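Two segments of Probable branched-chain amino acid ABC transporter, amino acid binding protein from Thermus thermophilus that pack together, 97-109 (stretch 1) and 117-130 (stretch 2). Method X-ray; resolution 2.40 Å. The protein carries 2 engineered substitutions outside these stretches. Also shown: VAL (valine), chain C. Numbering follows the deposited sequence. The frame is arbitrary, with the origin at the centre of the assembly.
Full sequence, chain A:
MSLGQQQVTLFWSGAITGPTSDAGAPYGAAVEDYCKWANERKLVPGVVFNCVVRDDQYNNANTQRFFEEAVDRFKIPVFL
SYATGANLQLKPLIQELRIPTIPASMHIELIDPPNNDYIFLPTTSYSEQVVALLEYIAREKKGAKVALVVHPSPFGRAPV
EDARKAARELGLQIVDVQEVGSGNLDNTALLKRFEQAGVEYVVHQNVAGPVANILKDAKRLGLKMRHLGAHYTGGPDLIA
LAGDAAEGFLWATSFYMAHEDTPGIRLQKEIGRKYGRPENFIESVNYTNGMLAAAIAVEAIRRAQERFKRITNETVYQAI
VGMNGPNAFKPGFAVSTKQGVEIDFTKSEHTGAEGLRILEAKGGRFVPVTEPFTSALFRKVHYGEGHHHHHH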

# COMPACT_ATOMS: atom_id res chain seq x y z
N LEU A 97 24.75 -19.09 -6.62
CA LEU A 97 25.20 -18.92 -5.26
C LEU A 97 24.56 -19.85 -4.24
O LEU A 97 24.80 -19.71 -3.05
CB LEU A 97 25.13 -17.44 -4.84
CG LEU A 97 23.84 -16.70 -5.03
CD1 LEU A 97 23.03 -16.98 -3.81
CD2 LEU A 97 24.08 -15.20 -5.17
N ARG A 98 23.74 -20.80 -4.71
CA ARG A 98 23.16 -21.82 -3.84
C ARG A 98 22.43 -21.27 -2.60
O ARG A 98 22.60 -21.77 -1.51
CB ARG A 98 24.25 -22.79 -3.35
CG ARG A 98 25.15 -23.36 -4.43
CD ARG A 98 26.21 -24.24 -3.82
NE ARG A 98 27.19 -24.69 -4.82
CZ ARG A 98 27.09 -25.81 -5.55
NH1 ARG A 98 26.05 -26.64 -5.44
NH2 ARG A 98 28.05 -26.12 -6.41
N ILE A 99 21.64 -20.21 -2.74
CA ILE A 99 20.83 -19.87 -1.56
C ILE A 99 19.36 -20.27 -1.65
O ILE A 99 18.65 -19.82 -2.54
CB ILE A 99 21.01 -18.41 -1.03
CG1 ILE A 99 20.05 -17.46 -1.68
CG2 ILE A 99 22.51 -17.89 -1.07
CD1 ILE A 99 19.63 -16.45 -0.63
N PRO A 100 18.91 -21.11 -0.70
CA PRO A 100 17.49 -21.52 -0.62
C PRO A 100 16.57 -20.34 -0.66
O PRO A 100 16.81 -19.37 0.04
CB PRO A 100 17.39 -22.18 0.75
CG PRO A 100 18.76 -22.66 1.05
CD PRO A 100 19.69 -21.60 0.45
N THR A 101 15.51 -20.43 -1.43
CA THR A 101 14.66 -19.29 -1.73
C THR A 101 13.25 -19.74 -1.60
O THR A 101 12.86 -20.72 -2.26
CB THR A 101 14.90 -18.83 -3.17
OG1 THR A 101 16.20 -18.26 -3.21
CG2 THR A 101 13.91 -17.79 -3.64
N ILE A 102 12.50 -19.05 -0.76
CA ILE A 102 11.11 -19.40 -0.55
C ILE A 102 10.26 -18.27 -1.09
O ILE A 102 10.20 -17.20 -0.47
CB ILE A 102 10.83 -19.58 0.95
CG1 ILE A 102 11.81 -20.61 1.52
CG2 ILE A 102 9.35 -19.92 1.18
CD1 ILE A 102 11.86 -20.68 3.07
N PRO A 103 9.62 -18.47 -2.26
CA PRO A 103 8.82 -17.43 -2.92
C PRO A 103 7.34 -17.36 -2.48
O PRO A 103 6.73 -18.37 -2.16
CB PRO A 103 8.89 -17.83 -4.40
CG PRO A 103 9.68 -19.08 -4.48
CD PRO A 103 9.74 -19.65 -3.12
N ALA A 104 6.79 -16.15 -2.47
CA ALA A 104 5.35 -15.93 -2.47
C ALA A 104 4.72 -16.36 -3.79
O ALA A 104 3.57 -16.71 -3.83
CB ALA A 104 5.04 -14.46 -2.23
N SER A 105 5.46 -16.24 -4.89
CA SER A 105 5.01 -16.70 -6.16
C SER A 105 4.82 -18.22 -6.07
O SER A 105 5.69 -18.93 -5.56
CB SER A 105 6.09 -16.47 -7.22
OG SER A 105 5.79 -17.20 -8.40
N MET A 106 3.72 -18.71 -6.61
CA MET A 106 3.50 -20.14 -6.62
C MET A 106 3.59 -20.69 -8.07
O MET A 106 2.84 -21.58 -8.51
CB MET A 106 2.15 -20.38 -5.95
CG MET A 106 1.93 -19.48 -4.64
SD MET A 106 0.22 -19.53 -4.15
CE MET A 106 0.44 -18.95 -2.48
N HIS A 107 4.53 -20.15 -8.84
CA HIS A 107 4.56 -20.57 -10.20
C HIS A 107 5.38 -21.85 -10.31
O HIS A 107 6.51 -21.90 -9.83
CB HIS A 107 5.12 -19.50 -11.09
CG HIS A 107 5.10 -19.88 -12.52
ND1 HIS A 107 5.85 -19.23 -13.49
CD2 HIS A 107 4.45 -20.88 -13.15
CE1 HIS A 107 5.61 -19.78 -14.66
NE2 HIS A 107 4.77 -20.78 -14.49
N ILE A 108 4.82 -22.89 -10.92
CA ILE A 108 5.52 -24.19 -10.96
C ILE A 108 6.88 -24.18 -11.69
O ILE A 108 7.84 -24.92 -11.34
CB ILE A 108 4.62 -25.26 -11.54
CG1 ILE A 108 5.20 -26.63 -11.24
CG2 ILE A 108 4.38 -25.02 -13.07
CD1 ILE A 108 5.11 -27.04 -9.76
N GLU A 109 6.96 -23.31 -12.70
CA GLU A 109 8.16 -23.13 -13.50
C GLU A 109 9.41 -22.83 -12.64
O GLU A 109 10.55 -23.13 -13.01
CB GLU A 109 7.89 -22.05 -14.58
CG GLU A 109 9.05 -21.75 -15.55
CD GLU A 109 9.58 -23.02 -16.24
OE1 GLU A 109 8.76 -23.95 -16.55
OE2 GLU A 109 10.82 -23.08 -16.50
N ASP A 117 17.49 -26.19 -8.10
CA ASP A 117 17.85 -26.96 -6.92
C ASP A 117 17.55 -26.26 -5.57
O ASP A 117 17.34 -26.94 -4.55
CB ASP A 117 19.31 -27.38 -6.99
CG ASP A 117 19.63 -28.31 -8.17
OD1 ASP A 117 18.77 -29.16 -8.59
OD2 ASP A 117 20.79 -28.20 -8.66
N TYR A 118 17.50 -24.93 -5.59
CA TYR A 118 17.37 -24.13 -4.34
C TYR A 118 16.07 -23.36 -4.11
O TYR A 118 16.01 -22.52 -3.22
CB TYR A 118 18.54 -23.16 -4.21
CG TYR A 118 19.83 -23.91 -4.23
CD1 TYR A 118 20.58 -24.02 -5.41
CD2 TYR A 118 20.25 -24.61 -3.09
CE1 TYR A 118 21.72 -24.75 -5.44
CE2 TYR A 118 21.39 -25.36 -3.10
CZ TYR A 118 22.14 -25.42 -4.28
OH TYR A 118 23.32 -26.12 -4.32
N ILE A 119 15.03 -23.65 -4.88
CA ILE A 119 13.79 -22.88 -4.76
C ILE A 119 12.72 -23.75 -4.17
O ILE A 119 12.48 -24.85 -4.68
CB ILE A 119 13.39 -22.40 -6.13
CG1 ILE A 119 14.51 -21.48 -6.67
CG2 ILE A 119 11.97 -21.76 -6.09
CD1 ILE A 119 14.34 -21.08 -8.11
N PHE A 120 12.08 -23.30 -3.10
CA PHE A 120 11.07 -24.14 -2.45
C PHE A 120 9.76 -23.42 -2.31
O PHE A 120 9.69 -22.40 -1.66
CB PHE A 120 11.55 -24.63 -1.07
CG PHE A 120 12.76 -25.48 -1.15
CD1 PHE A 120 14.04 -24.91 -1.15
CD2 PHE A 120 12.64 -26.85 -1.26
CE1 PHE A 120 15.17 -25.72 -1.29
CE2 PHE A 120 13.76 -27.67 -1.36
CZ PHE A 120 15.02 -27.11 -1.37
N LEU A 121 8.72 -23.99 -2.93
CA LEU A 121 7.37 -23.47 -2.92
C LEU A 121 6.69 -23.90 -1.62
O LEU A 121 6.67 -25.10 -1.32
CB LEU A 121 6.63 -24.05 -4.12
CG LEU A 121 6.52 -23.14 -5.34
CD1 LEU A 121 7.72 -22.25 -5.50
CD2 LEU A 121 6.24 -23.89 -6.61
N PRO A 122 6.17 -22.94 -0.83
CA PRO A 122 5.52 -23.31 0.41
C PRO A 122 4.22 -24.04 0.15
O PRO A 122 3.88 -24.91 0.93
CB PRO A 122 5.23 -21.96 1.09
CG PRO A 122 6.16 -21.04 0.53
CD PRO A 122 6.32 -21.48 -0.93
N THR A 123 3.53 -23.72 -0.95
CA THR A 123 2.24 -24.39 -1.24
C THR A 123 2.03 -24.79 -2.69
O THR A 123 2.89 -24.59 -3.54
CB THR A 123 1.00 -23.53 -0.82
OG1 THR A 123 0.74 -22.50 -1.79
CG2 THR A 123 1.14 -22.94 0.58
N THR A 124 0.86 -25.33 -2.99
CA THR A 124 0.52 -25.67 -4.37
C THR A 124 0.75 -24.54 -5.37
O THR A 124 0.79 -23.37 -5.01
CB THR A 124 -0.95 -26.11 -4.49
OG1 THR A 124 -1.82 -25.04 -4.06
CG2 THR A 124 -1.18 -27.40 -3.68
N SER A 125 0.90 -24.91 -6.64
CA SER A 125 1.28 -23.95 -7.67
C SER A 125 0.01 -23.32 -8.24
O SER A 125 -1.09 -23.87 -8.02
CB SER A 125 2.08 -24.66 -8.76
OG SER A 125 1.27 -25.59 -9.48
N TYR A 126 0.17 -22.21 -8.97
CA TYR A 126 -0.94 -21.59 -9.70
C TYR A 126 -1.58 -22.59 -10.65
O TYR A 126 -2.80 -22.66 -10.74
CB TYR A 126 -0.48 -20.36 -10.53
CG TYR A 126 0.17 -19.25 -9.72
CD1 TYR A 126 -0.42 -18.81 -8.55
CD2 TYR A 126 1.40 -18.65 -10.11
CE1 TYR A 126 0.12 -17.84 -7.82
CE2 TYR A 126 1.96 -17.66 -9.35
CZ TYR A 126 1.29 -17.27 -8.20
OH TYR A 126 1.73 -16.32 -7.36
N SER A 127 -0.74 -23.32 -11.37
CA SER A 127 -1.20 -24.39 -12.27
C SER A 127 -2.09 -25.48 -11.65
O SER A 127 -3.18 -25.76 -12.17
CB SER A 127 -0.00 -25.05 -12.97
OG SER A 127 0.60 -24.09 -13.80
N GLU A 128 -1.64 -26.08 -10.55
CA GLU A 128 -2.47 -27.08 -9.87
C GLU A 128 -3.82 -26.48 -9.47
O GLU A 128 -4.86 -27.10 -9.66
CB GLU A 128 -1.75 -27.67 -8.65
CG GLU A 128 -2.45 -28.87 -8.02
CD GLU A 128 -1.54 -29.85 -7.30
OE1 GLU A 128 -0.35 -29.55 -6.98
OE2 GLU A 128 -2.02 -30.96 -7.06
N GLN A 129 -3.77 -25.30 -8.87
CA GLN A 129 -4.94 -24.52 -8.46
C GLN A 129 -5.89 -24.35 -9.62
O GLN A 129 -7.05 -24.70 -9.52
CB GLN A 129 -4.48 -23.12 -7.89
CG GLN A 129 -3.77 -23.26 -6.55
CD GLN A 129 -3.03 -22.02 -6.13
OE1 GLN A 129 -3.28 -20.91 -6.59
NE2 GLN A 129 -2.08 -22.22 -5.27
N VAL A 130 -5.41 -23.83 -10.73
CA VAL A 130 -6.22 -23.60 -11.87
C VAL A 130 -6.81 -24.88 -12.49
O VAL A 130 -7.96 -24.92 -12.77
CB VAL A 130 -5.54 -22.69 -12.94
CG1 VAL A 130 -6.18 -22.80 -14.20
CG2 VAL A 130 -5.51 -21.34 -12.55
N VAL C . 1.56 -11.70 -7.07
CA VAL C . 2.40 -12.97 -7.08
C VAL C . 3.50 -12.98 -6.08
O VAL C . 3.22 -13.50 -5.02
CB VAL C . 3.07 -13.24 -8.40
CG1 VAL C . 4.08 -12.26 -8.73
CG2 VAL C . 3.67 -14.50 -8.32

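Three residues, M106, Y118 and Y126, carry the largest covered areas in this contact, and each works by pairing a backbone anchor with a side-chain surface. Y118 serves the first end. Its carbonyl accepts a hydrogen bond from T101 N (T101 N to Y118 O, 2.8 Å), and F120 N returns one to T101 O at 2.8 Å, nearly straight at 171°. These two bonds frame the single bridge between T101 and I119, so the two backbone bonds lie on the same register as the bridge. The Y118 CA-to-CB bond points toward stretch 1, and its ring lies under R98: R98 CA sits 3.6 Å from the ring centroid, only 10° off the normal. The arginine then reaches on through an extended chain to donate from R98 NH1 to Y118 OH at 3.0 Å, so one residue lies over one face of the ring and also donates to its hydroxyl oxygen.

M106 has the largest covered area and anchors the other end. Its carbonyl receives Y126 N (Y126 N to M106 O, 2.8 Å), tying stretch 1 to the first residue of the helix. Just before that helix, S125 OG caps E128 N at 3.1 Å. The M106 CA-to-CB bond points toward stretch 2; M106 CB stands over the face of the Y126 ring, 4.0 Å from its centroid, while M106 CE reaches T123 OG1 at 3.6 Å. Y126 extends its far end under the loop, where Y126 OH lies 3.5 Å from S105 CA and the ring edge faces the bound valine.

Between the anchors, prolines and aliphatic chains pack together: I102 CG2 meets P122 CG at 3.4 Å, and P103 CG lies 3.9 Å from both I119 CG2 and L121 CD1. The rule is backbone anchoring at both ends, with apolar packing between.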